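Local atomic coordinates of proline dehydrogenase (Bradyrhizobium japonicum USDA 110, PDB entry 3HAZ), a protein that probably oxidises proline to glutamate in two steps, joining an FAD-dependent proline dehydrogenase and an NAD-dependent 1-pyrroline-5-carboxylate dehydrogenase in one chain. Residues M78-A83 / T111-F116; A242-F247 / M256-P261; A385-I390 / S413-Q418; L608-E613 / W659-A664. One frame throughout, in Å; residues are numbered along the deposited sequence.

In the fold
The four contacts share no helix, strand or loop; contacts 1, 2 and 4 are buried and contact 3 is only partly so. Contact 1, a crossing of two helices in the N-terminal region, is held by packing of small side chains, with no polar bond between its two segments. Contact 2 and contact 3 both belong to the proline dehydrogenase barrel: the former mixes a His-carboxylate bond with leucine packing, whereas the latter rests on one arginine and backbone carbonyls. Contact 4, in the aldehyde dehydrogenase part, is carried by a charged carboxylate beside the NAD site. Contacts 3 and 4 stand furthest apart, with centres about 52 Å from each other.

Contact 1: residues M78-A83 / T111-F116; sequences MVLAEA and TKSTAF
Ser113 supplies the central point at which helices 71-85 and 106-115 meet. Its CB rests 3.8 Å from Leu80 CA, almost on the backbone of the other helix, while Leu80 CD1 approaches Ser113 CB at 4.0 Å. Val79, one residue before Leu80, leans across: its CG1, anti to the backbone N (chi1 167°), lies 3.4 Å from Ser113 O and also touches Thr114 at CA. One turn on from Val79, Ala83 CB meets Phe116 CD2 at 4.0 Å, and Ala83 CA lies obliquely to the ring. With such small groups in the middle, the axes of the two short segments pass within 8.5 Å at a crossing angle of 70°.

A second shell sets these groups in place. Ser113 OG takes the position between the backbone N and the carbonyl carbon (chi1 58°), where it bonds to His109 O and Glu110 O of its own helix; Thr114 OG1 likewise turns back to Glu110 O. The Glu82 carboxylate is bound by Arg86 and His449, and the His449 ring in turn meets that of Phe116. Leu453 of helix 452-463 covers Val79 and Thr114.

Both helices lie in the region related to the DNA-binding domain of proline dehydrogenases. With both hydroxyls turned to carbonyls of their own helix, neither bonds to the partner helix; methyls and methylenes meet backbone and side-chain atoms, and close fit holds the buried crossing.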
# COMPACT_ATOMS: atom_id res chain seq x y z
N MET A 78 3.53 32.83 -34.32
CA MET A 78 3.62 32.68 -35.77
C MET A 78 2.60 33.55 -36.50
O MET A 78 2.86 34.06 -37.58
CB MET A 78 3.44 31.20 -36.15
CG MET A 78 4.62 30.32 -35.72
SD MET A 78 4.36 28.57 -36.09
CE MET A 78 4.95 28.48 -37.78
N VAL A 79 1.42 33.70 -35.89
CA VAL A 79 0.39 34.57 -36.44
C VAL A 79 0.84 36.02 -36.35
O VAL A 79 0.73 36.77 -37.32
CB VAL A 79 -0.95 34.39 -35.69
CG1 VAL A 79 -1.92 35.52 -36.04
CG2 VAL A 79 -1.55 33.04 -36.03
N LEU A 80 1.35 36.42 -35.19
CA LEU A 80 1.86 37.76 -35.02
C LEU A 80 3.02 38.00 -36.00
O LEU A 80 3.14 39.06 -36.61
CB LEU A 80 2.33 37.98 -33.58
CG LEU A 80 2.98 39.33 -33.28
CD1 LEU A 80 2.04 40.48 -33.67
CD2 LEU A 80 3.38 39.43 -31.82
N ALA A 81 3.88 36.99 -36.16
CA ALA A 81 5.00 37.06 -37.09
C ALA A 81 4.54 37.37 -38.51
O ALA A 81 5.10 38.25 -39.17
CB ALA A 81 5.84 35.78 -37.05
N GLU A 82 3.52 36.66 -39.00
CA GLU A 82 3.05 36.89 -40.37
C GLU A 82 2.50 38.31 -40.55
O GLU A 82 2.81 38.98 -41.54
CB GLU A 82 2.03 35.84 -40.80
CG GLU A 82 1.49 36.03 -42.23
CD GLU A 82 2.59 35.94 -43.29
OE1 GLU A 82 3.71 35.54 -42.94
OE2 GLU A 82 2.32 36.25 -44.47
N ALA A 83 1.67 38.76 -39.61
CA ALA A 83 1.18 40.13 -39.63
C ALA A 83 2.34 41.11 -39.71
O ALA A 83 2.32 42.03 -40.52
CB ALA A 83 0.32 40.42 -38.39
N THR A 111 -5.46 39.67 -30.80
CA THR A 111 -6.72 39.78 -31.53
C THR A 111 -6.54 40.38 -32.93
O THR A 111 -7.01 39.82 -33.92
CB THR A 111 -7.77 40.59 -30.73
OG1 THR A 111 -7.98 39.94 -29.47
CG2 THR A 111 -9.10 40.67 -31.48
N LYS A 112 -5.83 41.51 -33.00
CA LYS A 112 -5.60 42.18 -34.28
C LYS A 112 -4.80 41.31 -35.25
O LYS A 112 -5.17 41.19 -36.43
CB LYS A 112 -4.91 43.54 -34.09
CG LYS A 112 -5.83 44.64 -33.57
CD LYS A 112 -7.00 44.88 -34.52
CE LYS A 112 -7.87 46.04 -34.04
NZ LYS A 112 -8.86 46.45 -35.07
N SER A 113 -3.71 40.72 -34.78
CA SER A 113 -2.87 39.91 -35.66
C SER A 113 -3.63 38.71 -36.22
O SER A 113 -3.41 38.32 -37.37
CB SER A 113 -1.60 39.43 -34.95
OG SER A 113 -1.91 38.68 -33.78
N THR A 114 -4.53 38.13 -35.42
CA THR A 114 -5.32 37.00 -35.89
C THR A 114 -6.42 37.44 -36.87
O THR A 114 -6.66 36.78 -37.88
CB THR A 114 -5.93 36.18 -34.72
OG1 THR A 114 -4.93 35.92 -33.72
CG2 THR A 114 -6.47 34.86 -35.23
N ALA A 115 -7.09 38.55 -36.56
CA ALA A 115 -8.10 39.13 -37.46
C ALA A 115 -7.50 39.49 -38.81
O ALA A 115 -8.15 39.39 -39.85
CB ALA A 115 -8.73 40.39 -36.83
N PHE A 116 -6.24 39.92 -38.77
CA PHE A 116 -5.50 40.25 -39.99
C PHE A 116 -5.58 39.15 -41.04
O PHE A 116 -5.62 39.43 -42.23
CB PHE A 116 -4.03 40.52 -39.67
CG PHE A 116 -3.16 40.61 -40.89
CD1 PHE A 116 -3.17 41.75 -41.69
CD2 PHE A 116 -2.32 39.56 -41.24
CE1 PHE A 116 -2.36 41.83 -42.82
CE2 PHE A 116 -1.51 39.64 -42.38
CZ PHE A 116 -1.53 40.78 -43.17

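Contact 2: residues A242-F247 / M256-P261; sequences ALHPRF and MVELVP
The polar part of this contact is a His-carboxylate hydrogen bond. His244 NE2 donates to Glu258 OE1 over 2.9 Å with an N-H...O angle of 148°, meeting the anti lone pair, the one turned away from the second carboxylate oxygen. The two side chains cross at about a right angle, and the imidazole and carboxylate planes stand 51° apart, with the oxygen somewhat out of the ring plane. On the other side of the imidazole, ND1 accepts the backbone N-H of Arg246 at 3.1 Å, so both ring nitrogens are occupied and the rotation of the ring is fixed. Pro245 CD lies over one face of the ring, near the rim. Glu258 OE1 has a second partner, a salt bridge to Arg254 NE one turn earlier in the helix, which probably helps to keep the carboxylate ionised.

Strand 235-238 leads through these residues into helix 252-272 and on to the parallel strand 276-279, a beta-alpha-beta unit of the proline dehydrogenase barrel; the side chain of Phe247 is about 11 Å from the bound FAD.

Apolar packing gathers around Leu259. CG anti to the backbone N (chi1 175°) carries the branch toward segment 242-247, where the two methyls find different neighbours. CD1 presses on Leu243 CB at a tight 3.5 Å, while CD2 meets the Phe247 ring obliquely, 3.8 Å from CE2. Lower on the side chain, Leu259 CB touches His244 CD2 at 4.1 Å. Leu243 packs further on Phe211 and Tyr214 of helix 204-223, and Phe247 on Leu289 of helix 287-298.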
# COMPACT_ATOMS: atom_id res chain seq x y z
N ALA A 242 -11.41 20.51 -49.86
CA ALA A 242 -11.32 21.89 -50.31
C ALA A 242 -12.21 22.14 -51.53
O ALA A 242 -12.64 23.27 -51.78
CB ALA A 242 -9.87 22.25 -50.62
N LEU A 243 -12.50 21.08 -52.27
CA LEU A 243 -13.20 21.19 -53.55
C LEU A 243 -14.70 20.92 -53.47
O LEU A 243 -15.41 21.04 -54.48
CB LEU A 243 -12.58 20.24 -54.57
CG LEU A 243 -11.15 20.63 -54.97
CD1 LEU A 243 -10.46 19.47 -55.65
CD2 LEU A 243 -11.17 21.88 -55.85
N HIS A 244 -15.18 20.56 -52.29
CA HIS A 244 -16.61 20.30 -52.09
C HIS A 244 -17.01 20.63 -50.65
O HIS A 244 -16.31 20.24 -49.71
CB HIS A 244 -16.94 18.84 -52.42
CG HIS A 244 -18.40 18.60 -52.66
ND1 HIS A 244 -19.31 18.49 -51.63
CD2 HIS A 244 -19.11 18.48 -53.80
CE1 HIS A 244 -20.51 18.30 -52.13
NE2 HIS A 244 -20.42 18.28 -53.45
N PRO A 245 -18.13 21.35 -50.47
CA PRO A 245 -18.59 21.91 -49.19
C PRO A 245 -19.29 20.90 -48.27
O PRO A 245 -19.45 21.17 -47.08
CB PRO A 245 -19.59 23.00 -49.61
CG PRO A 245 -19.75 22.89 -51.11
CD PRO A 245 -19.08 21.63 -51.56
N ARG A 246 -19.73 19.77 -48.81
CA ARG A 246 -20.23 18.68 -47.97
C ARG A 246 -19.55 17.40 -48.41
O ARG A 246 -20.21 16.49 -48.90
CB ARG A 246 -21.75 18.50 -48.07
CG ARG A 246 -22.62 19.67 -47.60
CD ARG A 246 -22.43 20.05 -46.13
NE ARG A 246 -22.56 18.92 -45.20
CZ ARG A 246 -22.75 19.06 -43.89
NH1 ARG A 246 -22.88 20.26 -43.35
NH2 ARG A 246 -22.83 17.99 -43.11
N PHE A 247 -18.23 17.34 -48.23
CA PHE A 247 -17.46 16.15 -48.56
C PHE A 247 -17.58 15.13 -47.44
O PHE A 247 -16.81 15.14 -46.47
CB PHE A 247 -15.98 16.50 -48.82
CG PHE A 247 -15.16 15.33 -49.30
CD1 PHE A 247 -14.07 14.89 -48.56
CD2 PHE A 247 -15.48 14.66 -50.47
CE1 PHE A 247 -13.32 13.82 -48.99
CE2 PHE A 247 -14.74 13.59 -50.90
CZ PHE A 247 -13.66 13.16 -50.17
N MET A 256 -20.28 12.63 -55.95
CA MET A 256 -19.82 11.93 -57.14
C MET A 256 -20.19 12.69 -58.41
O MET A 256 -19.50 12.61 -59.42
CB MET A 256 -20.41 10.52 -57.19
CG MET A 256 -19.97 9.63 -56.05
SD MET A 256 -18.18 9.49 -55.97
CE MET A 256 -17.85 8.79 -57.59
N VAL A 257 -21.27 13.45 -58.33
CA VAL A 257 -21.78 14.17 -59.48
C VAL A 257 -21.14 15.56 -59.62
O VAL A 257 -20.95 16.07 -60.74
CB VAL A 257 -23.33 14.26 -59.38
CG1 VAL A 257 -23.85 15.50 -60.04
CG2 VAL A 257 -23.98 13.00 -59.95
N GLU A 258 -20.77 16.16 -58.49
CA GLU A 258 -20.24 17.53 -58.49
C GLU A 258 -18.72 17.61 -58.39
O GLU A 258 -18.09 18.42 -59.08
CB GLU A 258 -20.88 18.34 -57.35
CG GLU A 258 -22.38 18.52 -57.50
CD GLU A 258 -23.02 19.24 -56.32
OE1 GLU A 258 -22.62 18.97 -55.16
OE2 GLU A 258 -23.94 20.05 -56.54
N LEU A 259 -18.13 16.78 -57.55
CA LEU A 259 -16.70 16.88 -57.25
C LEU A 259 -15.81 16.31 -58.37
O LEU A 259 -14.81 16.92 -58.75
CB LEU A 259 -16.39 16.20 -55.91
CG LEU A 259 -14.92 16.09 -55.49
CD1 LEU A 259 -14.19 17.40 -55.72
CD2 LEU A 259 -14.81 15.64 -54.04
N VAL A 260 -16.18 15.16 -58.91
CA VAL A 260 -15.39 14.50 -59.95
C VAL A 260 -15.04 15.40 -61.14
O VAL A 260 -13.88 15.46 -61.55
CB VAL A 260 -16.05 13.19 -60.42
CG1 VAL A 260 -15.31 12.62 -61.63
CG2 VAL A 260 -16.08 12.17 -59.28
N PRO A 261 -16.03 16.10 -61.72
CA PRO A 261 -15.66 16.94 -62.87
C PRO A 261 -14.67 18.02 -62.46
O PRO A 261 -13.82 18.41 -63.26
CB PRO A 261 -16.99 17.57 -63.30
CG PRO A 261 -18.05 16.69 -62.70
CD PRO A 261 -17.47 16.15 -61.43

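Contact 3: residues A385-I390 / S413-Q418; sequences ALRPRI and SGFEFQ
Two flat groups, the guanidinium of Arg387 and the ring of Phe415, lie side by side and point the same way, their planes 75° apart. Ser413 O sits at the guanidinium edge, in its plane, and the ring approaches obliquely, with Phe415 CD2 3.7 Å from Arg387 NH1. At the edge of the Phe415 ring, in plane, is Phe417 CE1. The polar link is short but bent: Arg387 NH1 to Ser413 O measures 2.7 Å, yet an N-H...O angle of 127° makes it a weak hydrogen bond. A bend at chi3 (-68°) turns the head group to its acceptor, while CG and CD before the bend pass along Gly414 O. Arg387 CD is 3.4 Å from Gly414 O, and Arg387 CG 3.7 Å from the same oxygen. A firmer hold on the head group is the bond from NE to Leu384 O, at the end of helix 369-384.

Further along segment 413-418, Gln418 touches FAD and bonds through OE1 to Arg341.

The two segments are alpha-to-beta turns of the proline dehydrogenase TIM barrel, leading into the adjacent parallel strands 390-395 and 416-420; the contact lies at the N-terminal ends of those strands, with the side chain of Phe415 about 14 Å from the bound FAD.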
# COMPACT_ATOMS: atom_id res chain seq x y z
N ALA A 385 7.73 -3.15 -54.58
CA ALA A 385 7.56 -4.32 -55.44
C ALA A 385 6.51 -4.07 -56.52
O ALA A 385 6.30 -4.92 -57.39
CB ALA A 385 7.20 -5.55 -54.61
N LEU A 386 5.86 -2.91 -56.47
CA LEU A 386 4.86 -2.53 -57.47
C LEU A 386 5.45 -1.62 -58.56
O LEU A 386 4.76 -1.24 -59.51
CB LEU A 386 3.63 -1.89 -56.81
CG LEU A 386 2.79 -2.80 -55.90
CD1 LEU A 386 1.64 -2.05 -55.23
CD2 LEU A 386 2.27 -4.01 -56.68
N ARG A 387 6.73 -1.27 -58.41
CA ARG A 387 7.47 -0.63 -59.49
C ARG A 387 7.51 -1.60 -60.67
O ARG A 387 7.55 -2.81 -60.47
CB ARG A 387 8.89 -0.29 -59.03
CG ARG A 387 8.96 0.72 -57.89
CD ARG A 387 10.39 0.94 -57.43
NE ARG A 387 10.94 -0.25 -56.79
CZ ARG A 387 12.21 -0.39 -56.43
NH1 ARG A 387 13.08 0.58 -56.66
NH2 ARG A 387 12.62 -1.51 -55.84
N PRO A 388 7.51 -1.08 -61.91
CA PRO A 388 7.60 0.33 -62.30
C PRO A 388 6.26 1.02 -62.51
O PRO A 388 6.24 2.24 -62.72
CB PRO A 388 8.33 0.27 -63.66
CG PRO A 388 8.48 -1.21 -64.00
CD PRO A 388 7.57 -1.96 -63.09
N ARG A 389 5.16 0.28 -62.51
CA ARG A 389 3.85 0.90 -62.73
C ARG A 389 3.58 1.94 -61.66
O ARG A 389 3.12 3.05 -61.95
CB ARG A 389 2.74 -0.15 -62.75
CG ARG A 389 1.37 0.44 -63.01
CD ARG A 389 0.30 -0.63 -63.19
NE ARG A 389 0.59 -1.54 -64.29
CZ ARG A 389 0.35 -1.28 -65.57
NH1 ARG A 389 -0.19 -0.12 -65.93
NH2 ARG A 389 0.65 -2.18 -66.50
N ILE A 390 3.85 1.58 -60.41
CA ILE A 390 3.70 2.50 -59.29
C ILE A 390 5.06 3.15 -58.97
O ILE A 390 6.06 2.45 -58.79
CB ILE A 390 3.18 1.79 -58.02
CG1 ILE A 390 1.84 1.08 -58.30
CG2 ILE A 390 3.04 2.76 -56.86
CD1 ILE A 390 0.73 2.02 -58.74
N SER A 413 16.53 3.75 -57.74
CA SER A 413 15.74 4.08 -58.91
C SER A 413 14.26 3.74 -58.76
O SER A 413 13.90 2.73 -58.15
CB SER A 413 16.31 3.35 -60.14
OG SER A 413 16.24 1.95 -59.96
N GLY A 414 13.41 4.57 -59.34
CA GLY A 414 11.99 4.26 -59.45
C GLY A 414 11.18 4.64 -58.23
O GLY A 414 10.03 4.23 -58.10
N PHE A 415 11.77 5.42 -57.34
CA PHE A 415 11.06 5.97 -56.19
C PHE A 415 11.72 7.27 -55.73
O PHE A 415 12.81 7.62 -56.20
CB PHE A 415 11.01 4.95 -55.03
CG PHE A 415 12.33 4.73 -54.35
CD1 PHE A 415 12.64 5.40 -53.18
CD2 PHE A 415 13.27 3.85 -54.89
CE1 PHE A 415 13.86 5.20 -52.55
CE2 PHE A 415 14.49 3.65 -54.27
CZ PHE A 415 14.79 4.32 -53.10
N GLU A 416 11.06 8.00 -54.84
CA GLU A 416 11.66 9.19 -54.25
C GLU A 416 11.28 9.26 -52.78
O GLU A 416 10.40 8.53 -52.31
CB GLU A 416 11.18 10.46 -54.98
CG GLU A 416 9.72 10.81 -54.66
CD GLU A 416 9.18 11.99 -55.47
OE1 GLU A 416 9.81 12.36 -56.48
OE2 GLU A 416 8.11 12.53 -55.09
N PHE A 417 11.98 10.12 -52.04
CA PHE A 417 11.54 10.51 -50.72
C PHE A 417 10.89 11.89 -50.82
O PHE A 417 11.07 12.59 -51.82
CB PHE A 417 12.72 10.55 -49.74
CG PHE A 417 13.29 9.19 -49.43
CD1 PHE A 417 14.44 8.75 -50.06
CD2 PHE A 417 12.66 8.36 -48.52
CE1 PHE A 417 14.96 7.49 -49.78
CE2 PHE A 417 13.17 7.10 -48.24
CZ PHE A 417 14.32 6.66 -48.87
N GLN A 418 10.14 12.28 -49.80
CA GLN A 418 9.58 13.63 -49.75
C GLN A 418 9.71 14.25 -48.37
O GLN A 418 9.85 13.55 -47.37
CB GLN A 418 8.11 13.65 -50.16
CG GLN A 418 7.81 13.02 -51.49
CD GLN A 418 6.37 13.21 -51.89
OE1 GLN A 418 5.50 13.40 -51.04
NE2 GLN A 418 6.11 13.18 -53.21

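Contact 4: residues L608-E613 / W659-A664; sequences LSELRE and WNFPLA. With NAD (nicotinamide-adenine-dinucleotide), chain D.
Glu610 leaves helix 604-629 toward segment 659-664, the loop leading into helix 664-675, with CG anti to the backbone N (chi1 176°) and the chain extended from CB onward. CG brushes Ala664 CB at 3.7 Å. Next comes CD, at the edge of the Phe661 ring and 3.9 Å from Phe661 CD2. At the tip the two oxygens part company. OE1 lies 3.4 Å from Pro662 CD and forms a salt bridge with Lys602 NZ. OE2 receives two successive backbone N-H groups, from Leu663 N at 2.8 Å (153°) and, nearly straight, from Ala664 N at 3.0 Å (171°), although its position is less certain because it sits too near the Phe661 carbonyl carbon in the model. Around this grip, the chain of Glu613 packs over Ala664 CB and crosses Phe661 at about a right angle, while the side chains of Leu611 and Leu663 lie side by side, their CD2 methyls 4.1 Å apart.

The far end of the loop belongs to the NAD pocket. Trp659 NE1 makes a weak hydrogen bond of 3.1 Å to NAD O1N, and Asn660 OD1 comes within 3.4 Å of C5N in the nicotinamide ring of NAD, with its ND2 held by Gln792 O. Asn660 lies near Cys794, the predicted catalytic cysteine, and probably lines the oxyanion hole as in related aldehyde dehydrogenases.

Held by a lysine and by two amide N-H groups where helix 664-675 begins, the buried Glu610 carboxylate probably stays ionised, tying the cofactor-binding loop to the helix beside it.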
# COMPACT_ATOMS: atom_id res chain seq x y z
N LEU A 608 -30.04 7.90 -33.97
CA LEU A 608 -29.04 7.02 -33.37
C LEU A 608 -28.47 7.63 -32.08
O LEU A 608 -28.32 6.95 -31.07
CB LEU A 608 -27.91 6.76 -34.36
CG LEU A 608 -26.68 6.07 -33.79
CD1 LEU A 608 -27.05 4.70 -33.25
CD2 LEU A 608 -25.59 5.96 -34.85
N SER A 609 -28.16 8.92 -32.13
CA SER A 609 -27.66 9.62 -30.96
C SER A 609 -28.66 9.60 -29.80
O SER A 609 -28.26 9.43 -28.64
CB SER A 609 -27.29 11.06 -31.31
OG SER A 609 -27.10 11.83 -30.14
N GLU A 610 -29.94 9.76 -30.09
CA GLU A 610 -30.95 9.71 -29.03
C GLU A 610 -31.07 8.30 -28.46
O GLU A 610 -31.19 8.12 -27.25
CB GLU A 610 -32.31 10.23 -29.50
CG GLU A 610 -33.39 10.09 -28.42
CD GLU A 610 -34.63 10.94 -28.64
OE1 GLU A 610 -34.82 11.48 -29.76
OE2 GLU A 610 -35.42 11.07 -27.69
N LEU A 611 -31.05 7.30 -29.34
CA LEU A 611 -31.06 5.91 -28.89
C LEU A 611 -29.90 5.65 -27.93
O LEU A 611 -30.10 5.11 -26.84
CB LEU A 611 -31.01 4.94 -30.08
CG LEU A 611 -31.13 3.43 -29.81
CD1 LEU A 611 -29.86 2.86 -29.18
CD2 LEU A 611 -32.34 3.11 -28.95
N ARG A 612 -28.69 6.05 -28.32
CA ARG A 612 -27.53 5.91 -27.44
C ARG A 612 -27.76 6.59 -26.09
O ARG A 612 -27.49 6.01 -25.04
CB ARG A 612 -26.26 6.47 -28.10
CG ARG A 612 -25.68 5.59 -29.22
CD ARG A 612 -24.30 6.09 -29.65
NE ARG A 612 -23.30 5.91 -28.60
CZ ARG A 612 -22.15 6.57 -28.53
NH1 ARG A 612 -21.84 7.47 -29.45
NH2 ARG A 612 -21.30 6.34 -27.53
N GLU A 613 -28.26 7.82 -26.13
CA GLU A 613 -28.51 8.61 -24.92
C GLU A 613 -29.49 7.91 -23.98
O GLU A 613 -29.31 7.92 -22.76
CB GLU A 613 -29.05 9.99 -25.31
CG GLU A 613 -29.21 10.95 -24.14
CD GLU A 613 -29.81 12.28 -24.57
OE1 GLU A 613 -30.02 12.47 -25.78
OE2 GLU A 613 -30.07 13.14 -23.69
N TRP A 659 -41.63 16.55 -26.86
CA TRP A 659 -41.63 15.82 -28.13
C TRP A 659 -40.26 15.76 -28.82
O TRP A 659 -40.06 14.96 -29.72
CB TRP A 659 -42.66 16.44 -29.08
CG TRP A 659 -42.47 17.92 -29.24
CD1 TRP A 659 -43.15 18.91 -28.59
CD2 TRP A 659 -41.52 18.58 -30.09
NE1 TRP A 659 -42.69 20.14 -28.98
CE2 TRP A 659 -41.69 19.97 -29.91
CE3 TRP A 659 -40.55 18.13 -30.99
CZ2 TRP A 659 -40.92 20.91 -30.59
CZ3 TRP A 659 -39.79 19.07 -31.67
CH2 TRP A 659 -39.98 20.44 -31.47
N ASN A 660 -39.33 16.61 -28.39
CA ASN A 660 -38.08 16.77 -29.13
C ASN A 660 -37.03 15.70 -28.83
O ASN A 660 -36.17 15.41 -29.67
CB ASN A 660 -37.51 18.18 -28.97
CG ASN A 660 -37.04 18.46 -27.55
OD1 ASN A 660 -37.59 17.93 -26.59
ND2 ASN A 660 -36.04 19.32 -27.42
N PHE A 661 -37.11 15.12 -27.64
CA PHE A 661 -36.36 13.91 -27.30
C PHE A 661 -37.33 12.92 -26.67
O PHE A 661 -37.30 12.67 -25.46
CB PHE A 661 -35.21 14.22 -26.34
CG PHE A 661 -34.10 15.01 -26.98
CD1 PHE A 661 -34.07 16.40 -26.88
CD2 PHE A 661 -33.09 14.38 -27.69
CE1 PHE A 661 -33.05 17.12 -27.47
CE2 PHE A 661 -32.07 15.10 -28.28
CZ PHE A 661 -32.05 16.47 -28.17
N PRO A 662 -38.21 12.34 -27.51
CA PRO A 662 -39.39 11.56 -27.12
C PRO A 662 -39.01 10.25 -26.47
O PRO A 662 -39.84 9.62 -25.82
CB PRO A 662 -40.08 11.27 -28.46
CG PRO A 662 -39.36 12.03 -29.50
CD PRO A 662 -38.00 12.35 -28.97
N LEU A 663 -37.77 9.82 -26.68
CA LEU A 663 -37.30 8.57 -26.10
C LEU A 663 -36.35 8.79 -24.93
O LEU A 663 -36.57 8.26 -23.84
CB LEU A 663 -36.63 7.70 -27.16
CG LEU A 663 -36.01 6.42 -26.59
CD1 LEU A 663 -37.10 5.55 -26.02
CD2 LEU A 663 -35.21 5.67 -27.66
N ALA A 664 -35.29 9.57 -25.14
CA ALA A 664 -34.22 9.67 -24.14
C ALA A 664 -34.61 10.47 -22.91
O ALA A 664 -34.31 10.07 -21.79
CB ALA A 664 -32.94 10.23 -24.77
PA NAD D . -44.49 22.17 -23.49
O1A NAD D . -44.44 23.20 -22.22
O2A NAD D . -45.29 22.76 -24.58
O5B NAD D . -45.20 20.76 -22.96
C5B NAD D . -44.38 19.63 -22.69
C4B NAD D . -45.12 18.59 -21.84
O4B NAD D . -45.95 19.13 -20.75
C3B NAD D . -46.16 17.70 -22.63
O3B NAD D . -46.14 16.31 -22.50
C2B NAD D . -47.46 18.47 -22.40
O2B NAD D . -48.68 17.97 -22.89
C1B NAD D . -47.32 18.79 -20.98
N9A NAD D . -48.19 19.90 -20.58
C8A NAD D . -48.67 20.90 -21.36
N7A NAD D . -49.47 21.75 -20.55
C5A NAD D . -49.47 21.22 -19.23
C6A NAD D . -50.08 21.65 -18.06
N6A NAD D . -50.90 22.85 -18.07
N1A NAD D . -49.91 20.94 -16.91
C2A NAD D . -49.13 19.80 -16.91
N3A NAD D . -48.53 19.38 -18.06
C4A NAD D . -48.70 20.10 -19.23
O3 NAD D . -42.94 21.80 -24.01
PN NAD D . -42.72 21.10 -25.51
O1N NAD D . -43.52 22.00 -26.65
O2N NAD D . -43.22 19.73 -25.50
O5D NAD D . -41.09 21.08 -25.89
C5D NAD D . -40.42 22.29 -26.19
C4D NAD D . -39.85 22.99 -24.93
O4D NAD D . -39.24 22.10 -23.90
C3D NAD D . -38.82 24.18 -25.07
O3D NAD D . -39.13 25.44 -24.51
C2D NAD D . -37.52 23.47 -24.62
O2D NAD D . -36.29 24.17 -24.54
C1D NAD D . -38.01 22.66 -23.50
N1N NAD D . -37.04 21.58 -23.26
C2N NAD D . -36.02 21.77 -22.30
C3N NAD D . -35.05 20.70 -22.07
C7N NAD D . -33.94 20.91 -21.03
O7N NAD D . -33.29 19.98 -20.69
N7N NAD D . -33.79 22.19 -20.36
C4N NAD D . -35.13 19.44 -22.84
C5N NAD D . -36.15 19.25 -23.78
C6N NAD D . -37.14 20.33 -24.02